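Local coordinates for protein JamJ (Lyngbya majuscula, PDB 5DOZ) that is an NADPH-binding enoyl reductase of a polyketide synthase that probably takes part in forming a cyclopropane ring, at residues A14-L19 with L66-V71; N47-L52 with F76-V81; M101-H106 with I135-F140. All blocks are in the same frame, centred on the assembly; numbering follows the deposited sequence.

Interaction 1: residues A14-L19 with L66-V71; sequences ASYGLL and LGITSV
Two surface loops of the enoyl reductase meet here: residues 14-19, in the loop joining the antiparallel strands 9-13 and 22-26, and residues 66-71, in the connection from helix 59-64 to strand 79-87. The tight part is one CH-pi contact. Val-71 lays its CG2 methyl almost exactly over the middle of the Tyr-16 ring, 3.6 Å from CG2 to the ring centroid and only 9° off the normal, so the methyl sits squarely on the face. The rest of the valine follows the ring outward: its CB lies 3.6 Å from Tyr-16 CE2, and its CA is 3.5 Å from Tyr-16 OH. Tyr-16 reaches there because its CG stands anti to the carbonyl carbon (chi1 -66°), which sends the ring alongside the valine, the two side chains running past each other in opposite directions. Leu-74 and Gln-59 also touch this tyrosine.

Away from the ring the contact thins quickly. Ile-68 CG2 stays a loose 4.3 Å from Tyr-16 OH, and the solvent-exposed Ala-14 and Ser-15 both turn CB away from the other loop, meeting the valine through backbone atoms. The closest of these outer approaches comes from Val-71 CG1, which takes the crowded position between N and the carbonyl carbon (chi1 71°) and lies 3.4 Å from Ala-14 O.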
loop_
_atom_site.group_PDB
_atom_site.type_symbol
_atom_site.label_atom_id
_atom_site.label_comp_id
_atom_site.label_asym_id
_atom_site.label_seq_id
_atom_site.Cartn_x
_atom_site.Cartn_y
_atom_site.Cartn_z
ATOM N N ALA A 14 7.887 19.530 13.134
ATOM C CA ALA A 14 8.065 20.083 14.484
ATOM C C ALA A 14 6.749 20.209 15.258
ATOM O O ALA A 14 6.752 20.453 16.468
ATOM C CB ALA A 14 8.791 21.421 14.425
ATOM N N SER A 15 5.635 20.051 14.546
ATOM C CA SER A 15 4.300 20.026 15.142
ATOM C C SER A 15 3.287 19.460 14.148
ATOM O O SER A 15 3.443 19.616 12.938
ATOM C CB SER A 15 3.873 21.426 15.584
ATOM O OG SER A 15 3.794 22.300 14.473
ATOM N N TYR A 16 2.249 18.817 14.672
ATOM C CA TYR A 16 1.201 18.185 13.867
ATOM C C TYR A 16 0.262 19.188 13.177
ATOM O O TYR A 16 0.236 20.369 13.528
ATOM C CB TYR A 16 0.376 17.252 14.759
ATOM C CG TYR A 16 1.132 16.054 15.290
ATOM C CD1 TYR A 16 1.618 15.076 14.420
ATOM C CD2 TYR A 16 1.348 15.884 16.658
ATOM C CE1 TYR A 16 2.297 13.972 14.894
ATOM C CE2 TYR A 16 2.034 14.772 17.141
ATOM C CZ TYR A 16 2.504 13.820 16.249
ATOM O OH TYR A 16 3.187 12.706 16.691
ATOM N N GLY A 17 -0.497 18.710 12.188
ATOM C CA GLY A 17 -1.652 19.456 11.671
ATOM C C GLY A 17 -1.546 20.184 10.344
ATOM O O GLY A 17 -2.566 20.429 9.694
ATOM N N LEU A 18 -0.327 20.546 9.942
ATOM C CA LEU A 18 -0.099 21.304 8.702
ATOM C C LEU A 18 1.086 20.744 7.908
ATOM O O LEU A 18 2.154 20.500 8.473
ATOM C CB LEU A 18 0.140 22.790 9.013
ATOM C CG LEU A 18 -0.942 23.586 9.759
ATOM C CD1 LEU A 18 -0.313 24.674 10.619
ATOM C CD2 LEU A 18 -1.978 24.172 8.807
ATOM N N LEU A 19 0.898 20.552 6.602
ATOM C CA LEU A 19 1.930 19.940 5.751
ATOM C C LEU A 19 3.122 20.856 5.501
ATOM O O LEU A 19 4.227 20.388 5.224
ATOM C CB LEU A 19 1.339 19.474 4.412
ATOM C CG LEU A 19 0.190 18.454 4.414
ATOM C CD1 LEU A 19 -0.129 18.021 2.993
ATOM C CD2 LEU A 19 0.503 17.243 5.277
ATOM N N LEU A 66 3.385 1.586 18.752
ATOM C CA LEU A 66 4.795 1.972 18.654
ATOM C C LEU A 66 5.147 2.847 19.860
ATOM O O LEU A 66 4.313 3.044 20.742
ATOM C CB LEU A 66 5.069 2.687 17.321
ATOM C CG LEU A 66 4.741 1.891 16.045
ATOM C CD1 LEU A 66 4.256 2.788 14.914
ATOM C CD2 LEU A 66 5.923 1.040 15.599
ATOM N N GLY A 67 6.370 3.362 19.916
ATOM C CA GLY A 67 6.784 4.164 21.067
ATOM C C GLY A 67 6.756 5.664 20.857
ATOM O O GLY A 67 7.393 6.404 21.605
ATOM N N ILE A 68 6.010 6.112 19.848
ATOM C CA ILE A 68 5.945 7.532 19.499
ATOM C C ILE A 68 5.114 8.311 20.520
ATOM O O ILE A 68 3.879 8.228 20.530
ATOM C CB ILE A 68 5.395 7.754 18.068
ATOM C CG1 ILE A 68 6.122 6.843 17.066
ATOM C CG2 ILE A 68 5.527 9.219 17.671
ATOM C CD1 ILE A 68 5.602 6.912 15.646
ATOM N N THR A 69 5.804 9.058 21.380
ATOM C CA THR A 69 5.152 9.851 22.428
ATOM C C THR A 69 4.953 11.302 21.997
ATOM O O THR A 69 3.954 11.932 22.350
ATOM C CB THR A 69 5.946 9.831 23.752
ATOM O OG1 THR A 69 7.272 10.327 23.531
ATOM C CG2 THR A 69 6.015 8.415 24.324
ATOM N N SER A 70 5.913 11.823 21.239
ATOM C CA SER A 70 5.860 13.200 20.773
ATOM C C SER A 70 6.059 13.268 19.265
ATOM O O SER A 70 6.476 12.293 18.638
ATOM C CB SER A 70 6.927 14.043 21.476
ATOM O OG SER A 70 8.203 13.852 20.889
ATOM N N VAL A 71 5.767 14.439 18.706
ATOM C CA VAL A 71 5.956 14.724 17.286
ATOM C C VAL A 71 7.434 14.621 16.879
ATOM O O VAL A 71 7.750 14.272 15.738
ATOM C CB VAL A 71 5.362 16.110 16.923
ATOM C CG1 VAL A 71 6.195 17.254 17.498
ATOM C CG2 VAL A 71 5.191 16.255 15.423
#

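Interaction 2: residues N47-L52 with F76-V81; sequences NFRDIL and FGFEAV. With NDP (NADPH dihydro-nicotinamide-adenine-dinucleotide phosphate), chain E.
The Phe-48 ring has the ribose hydroxyl O3D of NADPH over one face, while the cofactor phosphate oxygen O1A lies in its plane at the edge, 3.3 Å from CD1. Phe-78 CE1 lies over one face of the Arg-49 guanidinium, 3.6 Å above its plane and offset toward the rim, the two planes 59° apart. The same phenyl ring is met obliquely at CE2, which lies 3.6 Å from Arg-49 CB and next to Asp-50 OD1. Phe-76 presents the edge of its ring to Asp-50 O.

Next to these rings the polar part of the contact turns on the carboxylate of Asp-50. Asp-50 OD1 accepts Gly-77 N through its syn lone pair at 3.0 Å, a somewhat bent bond. Asp-50 OD2 takes Asn-47 N through its anti lone pair at 2.9 Å, back at the start of the helix. A water donates to Asp-50 OD2 at 2.6 Å and accepts from Asn-47 ND2 and, more distantly, Phe-78 N, so both carboxylate oxygens are held. Asn-47 ND2 also donates to the anti lone pair of Glu-79 OE2, 2.9 Å away, nearly in the amide plane. That oxygen also salt-bridges Arg-332, which would favour an ionised glutamate.

The whole fastens a helix N-terminus to the lead-in of strand 79-87 in the GroES-like domain, beside the NADPH pocket of a medium-chain-dehydrogenase-type enoyl reductase.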
loop_
_atom_site.group_PDB
_atom_site.type_symbol
_atom_site.label_atom_id
_atom_site.label_comp_id
_atom_site.label_asym_id
_atom_site.label_seq_id
_atom_site.Cartn_x
_atom_site.Cartn_y
_atom_site.Cartn_z
ATOM N N ASN A 47 2.914 7.587 1.159
ATOM C CA ASN A 47 1.796 6.711 1.462
ATOM C C ASN A 47 0.669 7.487 2.127
ATOM O O ASN A 47 0.886 8.559 2.690
ATOM C CB ASN A 47 2.251 5.523 2.317
ATOM C CG ASN A 47 2.760 4.360 1.473
ATOM O OD1 ASN A 47 1.978 3.547 0.981
ATOM N ND2 ASN A 47 4.069 4.274 1.306
ATOM N N PHE A 48 -0.539 6.943 2.038
ATOM C CA PHE A 48 -1.717 7.539 2.655
ATOM C C PHE A 48 -1.511 7.758 4.149
ATOM O O PHE A 48 -1.896 8.797 4.689
ATOM C CB PHE A 48 -2.920 6.633 2.413
ATOM C CG PHE A 48 -4.236 7.268 2.720
ATOM C CD1 PHE A 48 -4.944 7.932 1.729
ATOM C CD2 PHE A 48 -4.790 7.175 3.990
ATOM C CE1 PHE A 48 -6.169 8.510 2.003
ATOM C CE2 PHE A 48 -6.022 7.750 4.271
ATOM C CZ PHE A 48 -6.711 8.420 3.277
ATOM N N ARG A 49 -0.899 6.784 4.814
ATOM C CA ARG A 49 -0.614 6.892 6.247
ATOM C C ARG A 49 0.417 7.975 6.593
ATOM O O ARG A 49 0.412 8.487 7.715
ATOM C CB ARG A 49 -0.180 5.537 6.821
ATOM C CG ARG A 49 -1.303 4.738 7.464
ATOM C CD ARG A 49 -0.815 3.375 7.945
ATOM N NE ARG A 49 0.098 3.441 9.091
ATOM C CZ ARG A 49 0.623 2.380 9.708
ATOM N NH1 ARG A 49 0.341 1.142 9.297
ATOM N NH2 ARG A 49 1.437 2.557 10.742
ATOM N N ASP A 50 1.303 8.311 5.649
ATOM C CA ASP A 50 2.269 9.408 5.854
ATOM C C ASP A 50 1.546 10.737 6.060
ATOM O O ASP A 50 1.921 11.533 6.925
ATOM C CB ASP A 50 3.243 9.544 4.671
ATOM C CG ASP A 50 4.297 8.451 4.635
ATOM O OD1 ASP A 50 4.987 8.219 5.653
ATOM O OD2 ASP A 50 4.459 7.837 3.559
ATOM N N ILE A 51 0.513 10.971 5.251
ATOM C CA ILE A 51 -0.287 12.192 5.335
ATOM C C ILE A 51 -1.058 12.258 6.652
ATOM O O ILE A 51 -1.064 13.293 7.315
ATOM C CB ILE A 51 -1.233 12.320 4.121
ATOM C CG1 ILE A 51 -0.420 12.650 2.866
ATOM C CG2 ILE A 51 -2.312 13.374 4.364
ATOM C CD1 ILE A 51 -1.227 12.567 1.592
ATOM N N LEU A 52 -1.687 11.147 7.030
ATOM C CA LEU A 52 -2.376 11.027 8.317
ATOM C C LEU A 52 -1.478 11.421 9.484
ATOM O O LEU A 52 -1.891 12.201 10.349
ATOM C CB LEU A 52 -2.901 9.599 8.524
ATOM C CG LEU A 52 -4.031 9.094 7.621
ATOM C CD1 LEU A 52 -4.406 7.662 7.987
ATOM C CD2 LEU A 52 -5.257 9.995 7.682
ATOM N N PHE A 76 8.939 9.403 8.722
ATOM C CA PHE A 76 8.039 9.172 7.602
ATOM C C PHE A 76 8.662 8.191 6.621
ATOM O O PHE A 76 9.880 8.169 6.459
ATOM C CB PHE A 76 7.732 10.506 6.898
ATOM C CG PHE A 76 7.047 11.521 7.780
ATOM C CD1 PHE A 76 7.793 12.431 8.534
ATOM C CD2 PHE A 76 5.660 11.575 7.855
ATOM C CE1 PHE A 76 7.166 13.367 9.342
ATOM C CE2 PHE A 76 5.026 12.507 8.662
ATOM C CZ PHE A 76 5.782 13.407 9.406
ATOM N N GLY A 77 7.824 7.378 5.977
ATOM C CA GLY A 77 8.267 6.492 4.897
ATOM C C GLY A 77 8.166 5.015 5.222
ATOM O O GLY A 77 8.900 4.509 6.072
ATOM N N PHE A 78 7.276 4.321 4.513
ATOM C CA PHE A 78 6.919 2.926 4.819
ATOM C C PHE A 78 7.533 1.913 3.854
ATOM O O PHE A 78 7.437 0.699 4.065
ATOM C CB PHE A 78 5.392 2.759 4.820
ATOM C CG PHE A 78 4.703 3.421 5.980
ATOM C CD1 PHE A 78 4.645 2.794 7.224
ATOM C CD2 PHE A 78 4.085 4.655 5.824
ATOM C CE1 PHE A 78 4.004 3.399 8.294
ATOM C CE2 PHE A 78 3.438 5.263 6.888
ATOM C CZ PHE A 78 3.400 4.639 8.128
ATOM N N GLU A 79 8.156 2.422 2.796
ATOM C CA GLU A 79 8.744 1.613 1.736
ATOM C C GLU A 79 9.702 2.497 0.935
ATOM O O GLU A 79 9.616 3.722 1.011
ATOM C CB GLU A 79 7.649 1.065 0.811
ATOM C CG GLU A 79 6.643 2.123 0.377
ATOM C CD GLU A 79 5.651 1.646 -0.665
ATOM O OE1 GLU A 79 5.954 0.679 -1.398
ATOM O OE2 GLU A 79 4.553 2.251 -0.753
ATOM N N ALA A 80 10.589 1.875 0.155
ATOM C CA ALA A 80 11.550 2.603 -0.682
ATOM C C ALA A 80 12.281 1.673 -1.645
ATOM O O ALA A 80 12.107 0.459 -1.619
ATOM C CB ALA A 80 12.565 3.344 0.186
ATOM N N VAL A 81 13.098 2.264 -2.504
ATOM C CA VAL A 81 14.082 1.516 -3.264
ATOM C C VAL A 81 15.433 2.163 -2.973
ATOM O O VAL A 81 15.492 3.335 -2.604
ATOM C CB VAL A 81 13.757 1.499 -4.777
ATOM C CG1 VAL A 81 13.864 2.893 -5.383
ATOM C CG2 VAL A 81 14.664 0.519 -5.513
HETATM P PA NDP E . -4.143 6.378 -2.084
HETATM O O1A NDP E . -4.082 7.756 -1.454
HETATM O O2A NDP E . -3.322 6.068 -3.306
HETATM O O5B NDP E . -5.672 6.066 -2.475
HETATM C C5B NDP E . -6.761 6.809 -1.939
HETATM C C4B NDP E . -7.872 6.765 -2.974
HETATM O O4B NDP E . -9.134 6.889 -2.310
HETATM C C3B NDP E . -7.801 7.910 -3.979
HETATM O O3B NDP E . -7.121 7.538 -5.182
HETATM C C2B NDP E . -9.248 8.177 -4.300
HETATM O O2B NDP E . -9.574 7.467 -5.485
HETATM C C1B NDP E . -10.050 7.561 -3.168
HETATM N N9A NDP E . -10.770 8.589 -2.394
HETATM C C8A NDP E . -10.280 9.770 -1.983
HETATM N N7A NDP E . -11.218 10.457 -1.295
HETATM C C5A NDP E . -12.333 9.701 -1.261
HETATM C C6A NDP E . -13.696 9.818 -0.696
HETATM N N6A NDP E . -14.066 10.917 -0.004
HETATM N N1A NDP E . -14.559 8.789 -0.895
HETATM C C2A NDP E . -14.212 7.683 -1.580
HETATM N N3A NDP E . -12.989 7.517 -2.115
HETATM C C4A NDP E . -12.030 8.470 -1.989
HETATM O O3 NDP E . -3.883 5.279 -0.935
HETATM P PN NDP E . -3.472 3.737 -1.150
HETATM O O1N NDP E . -4.078 3.209 -2.415
HETATM O O2N NDP E . -1.992 3.602 -0.926
HETATM O O5D NDP E . -4.213 3.006 0.081
HETATM C C5D NDP E . -5.633 3.086 0.265
HETATM C C4D NDP E . -5.998 2.839 1.729
HETATM O O4D NDP E . -5.449 1.603 2.194
HETATM C C3D NDP E . -5.445 3.903 2.655
HETATM O O3D NDP E . -6.435 4.153 3.650
HETATM C C2D NDP E . -4.214 3.266 3.275
HETATM O O2D NDP E . -3.855 3.812 4.554
HETATM C C1D NDP E . -4.618 1.805 3.340
HETATM N N1N NDP E . -3.470 0.899 3.291
HETATM C C2N NDP E . -3.433 -0.113 4.170
HETATM C C3N NDP E . -2.544 -1.171 4.026
HETATM C C7N NDP E . -2.702 -2.395 4.883
HETATM O O7N NDP E . -1.740 -3.097 5.149
HETATM N N7N NDP E . -3.913 -2.699 5.341
HETATM C C4N NDP E . -1.343 -1.022 3.114
HETATM C C5N NDP E . -1.561 0.046 2.141
HETATM C C6N NDP E . -2.552 1.010 2.312
HETATM P P2B NDP E . -10.812 7.905 -6.396
HETATM O O1X NDP E . -10.524 9.339 -6.777
HETATM O O2X NDP E . -10.725 6.923 -7.523
HETATM O O3X NDP E . -12.023 7.723 -5.513
HETATM O O HOH W 1 5.998 6.149 2.269
#

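Interaction 3: residues M101-H106 with I135-F140; sequences MVIGCH and IPIPFF
Strand 101-103 passes helical segment 136-140 with the axes 9.4 Å apart at closest approach and their N-to-C directions 66° from each other. Pro-136 carries most of the packing from the helix side, its ring lying against the strand. Its CB meets Ile-103 CG1 at 3.6 Å, the two side chains crossing obliquely, and its CG lies 4.1 Å from Met-101 CB. Between those two residues the strand brings Val-102 O to 4.0 Å from Pro-136 CG, a loose approach, while the Val-102 side chain points away from the helix.

Ile-103 divides its two branches. CG1 stands anti to the carbonyl carbon and reaches the proline; CG2, anti to the backbone N, lies 3.7 Å from Ile-137 CD1, the two isoleucines sliding past each other in opposite directions. The chi2 of Ile-103, 103°, lies off the staggered positions. Ile-137 also touches NADPH, so the strand backs a residue of the cofactor pocket. Met-101 bends at chi3 (-74°), and its sulphur makes a looser contact with the branch point of Ile-135, 4.3 Å from SD to CB. The interface is essentially apolar.

Strand 99-103 is bonded through its backbone to strands 79-87 and 120-122. Helix 287-293 closes the flank, with Trp-292 on Met-101 and Ile-135, and Pro-138 and Phe-139 of helix 136-149 pack on helix 166-177 of the Rossmann portion.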
loop_
_atom_site.group_PDB
_atom_site.type_symbol
_atom_site.label_atom_id
_atom_site.label_comp_id
_atom_site.label_asym_id
_atom_site.label_seq_id
_atom_site.Cartn_x
_atom_site.Cartn_y
_atom_site.Cartn_z
ATOM N N MET A 101 14.411 -3.279 -2.837
ATOM C CA MET A 101 13.233 -2.563 -2.404
ATOM C C MET A 101 13.108 -2.744 -0.897
ATOM O O MET A 101 13.378 -3.831 -0.368
ATOM C CB MET A 101 11.991 -3.096 -3.117
ATOM C CG MET A 101 12.016 -2.901 -4.628
ATOM S SD MET A 101 10.744 -3.867 -5.454
ATOM C CE MET A 101 11.425 -5.506 -5.341
ATOM N N VAL A 102 12.734 -1.672 -0.202
ATOM C CA VAL A 102 12.463 -1.751 1.225
ATOM C C VAL A 102 10.955 -1.839 1.412
ATOM O O VAL A 102 10.203 -1.178 0.703
ATOM C CB VAL A 102 13.005 -0.532 2.005
ATOM C CG1 VAL A 102 12.771 -0.718 3.498
ATOM C CG2 VAL A 102 14.485 -0.308 1.725
ATOM N N ILE A 103 10.522 -2.674 2.353
ATOM C CA ILE A 103 9.104 -2.804 2.687
ATOM C C ILE A 103 8.932 -2.842 4.203
ATOM O O ILE A 103 9.540 -3.667 4.887
ATOM C CB ILE A 103 8.457 -4.079 2.084
ATOM C CG1 ILE A 103 9.023 -4.415 0.696
ATOM C CG2 ILE A 103 6.941 -3.938 2.023
ATOM C CD1 ILE A 103 10.015 -5.558 0.697
ATOM N N GLY A 104 8.117 -1.929 4.719
ATOM C CA GLY A 104 7.638 -2.009 6.091
ATOM C C GLY A 104 8.486 -1.347 7.158
ATOM O O GLY A 104 8.335 -1.644 8.341
ATOM N N CYS A 105 9.380 -0.454 6.738
ATOM C CA CYS A 105 10.127 0.387 7.663
ATOM C C CYS A 105 9.255 1.589 8.034
ATOM O O CYS A 105 8.150 1.736 7.511
ATOM C CB CYS A 105 11.421 0.853 7.005
ATOM S SG CYS A 105 11.162 1.792 5.485
ATOM N N HIS A 106 9.744 2.438 8.936
ATOM C CA HIS A 106 8.995 3.630 9.353
ATOM C C HIS A 106 9.708 4.946 9.039
ATOM O O HIS A 106 9.152 6.024 9.256
ATOM C CB HIS A 106 8.661 3.570 10.849
ATOM C CG HIS A 106 7.894 2.350 11.249
ATOM N ND1 HIS A 106 6.618 2.090 10.793
ATOM C CD2 HIS A 106 8.222 1.317 12.062
ATOM C CE1 HIS A 106 6.192 0.949 11.311
ATOM N NE2 HIS A 106 7.147 0.461 12.086
ATOM N N ILE A 135 6.020 -0.692 -6.427
ATOM C CA ILE A 135 5.648 -2.102 -6.218
ATOM C C ILE A 135 5.278 -2.525 -4.779
ATOM O O ILE A 135 4.197 -3.073 -4.572
ATOM C CB ILE A 135 6.705 -3.067 -6.818
ATOM C CG1 ILE A 135 6.693 -2.970 -8.349
ATOM C CG2 ILE A 135 6.457 -4.507 -6.372
ATOM C CD1 ILE A 135 7.757 -3.809 -9.034
ATOM N N PRO A 136 6.164 -2.276 -3.789
ATOM C CA PRO A 136 6.064 -2.991 -2.504
ATOM C C PRO A 136 4.703 -2.940 -1.803
ATOM O O PRO A 136 3.974 -3.926 -1.831
ATOM C CB PRO A 136 7.157 -2.338 -1.653
ATOM C CG PRO A 136 8.141 -1.834 -2.650
ATOM C CD PRO A 136 7.308 -1.346 -3.794
ATOM N N ILE A 137 4.359 -1.823 -1.173
ATOM C CA ILE A 137 3.088 -1.749 -0.446
ATOM C C ILE A 137 1.855 -2.079 -1.308
ATOM O O ILE A 137 1.035 -2.893 -0.893
ATOM C CB ILE A 137 2.900 -0.410 0.309
ATOM C CG1 ILE A 137 3.972 -0.228 1.394
ATOM C CG2 ILE A 137 1.502 -0.313 0.909
ATOM C CD1 ILE A 137 4.233 -1.438 2.268
ATOM N N PRO A 138 1.722 -1.467 -2.507
ATOM C CA PRO A 138 0.539 -1.768 -3.313
ATOM C C PRO A 138 0.385 -3.251 -3.653
ATOM O O PRO A 138 -0.656 -3.840 -3.362
ATOM C CB PRO A 138 0.772 -0.944 -4.592
ATOM C CG PRO A 138 1.627 0.186 -4.145
ATOM C CD PRO A 138 2.577 -0.468 -3.178
ATOM N N PHE A 139 1.412 -3.842 -4.259
ATOM C CA PHE A 139 1.345 -5.232 -4.698
ATOM C C PHE A 139 1.365 -6.263 -3.572
ATOM O O PHE A 139 0.656 -7.262 -3.656
ATOM C CB PHE A 139 2.409 -5.532 -5.758
ATOM C CG PHE A 139 1.995 -5.128 -7.147
ATOM C CD1 PHE A 139 1.225 -5.984 -7.932
ATOM C CD2 PHE A 139 2.359 -3.890 -7.665
ATOM C CE1 PHE A 139 0.836 -5.616 -9.217
ATOM C CE2 PHE A 139 1.975 -3.516 -8.944
ATOM C CZ PHE A 139 1.212 -4.380 -9.722
ATOM N N PHE A 140 2.163 -6.027 -2.528
ATOM C CA PHE A 140 2.177 -6.933 -1.372
ATOM C C PHE A 140 0.859 -6.896 -0.596
ATOM O O PHE A 140 0.408 -7.933 -0.113
ATOM C CB PHE A 140 3.355 -6.646 -0.434
ATOM C CG PHE A 140 4.693 -7.116 -0.954
ATOM C CD1 PHE A 140 5.158 -6.728 -2.209
ATOM C CD2 PHE A 140 5.500 -7.926 -0.171
ATOM C CE1 PHE A 140 6.392 -7.152 -2.675
ATOM C CE2 PHE A 140 6.741 -8.355 -0.627
ATOM C CZ PHE A 140 7.188 -7.963 -1.879
#

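Interactions 2 and 3 are close neighbours, their centres about 9 Å apart, joined through adjacent antiparallel strands: Ala-80 O lies 2.6 Å from Val-102 N and Phe-78 O 2.8 Å from Gly-104 N, both probable hydrogen bonds. Glu-79 links them again, since its OE1 accepts the backbone N of Ile-137. Together they place Phe-48, Arg-49 and Ile-137 around NADPH; the side chain of Ile-137 comes within about 3 Å of the cofactor. Interaction 1 is peripheral, its centre about 14 Å from that of interaction 2 and about 23 Å from that of interaction 3, which it touches where Leu-66 CD2 packs on His-106 NE2 at 3.8 Å.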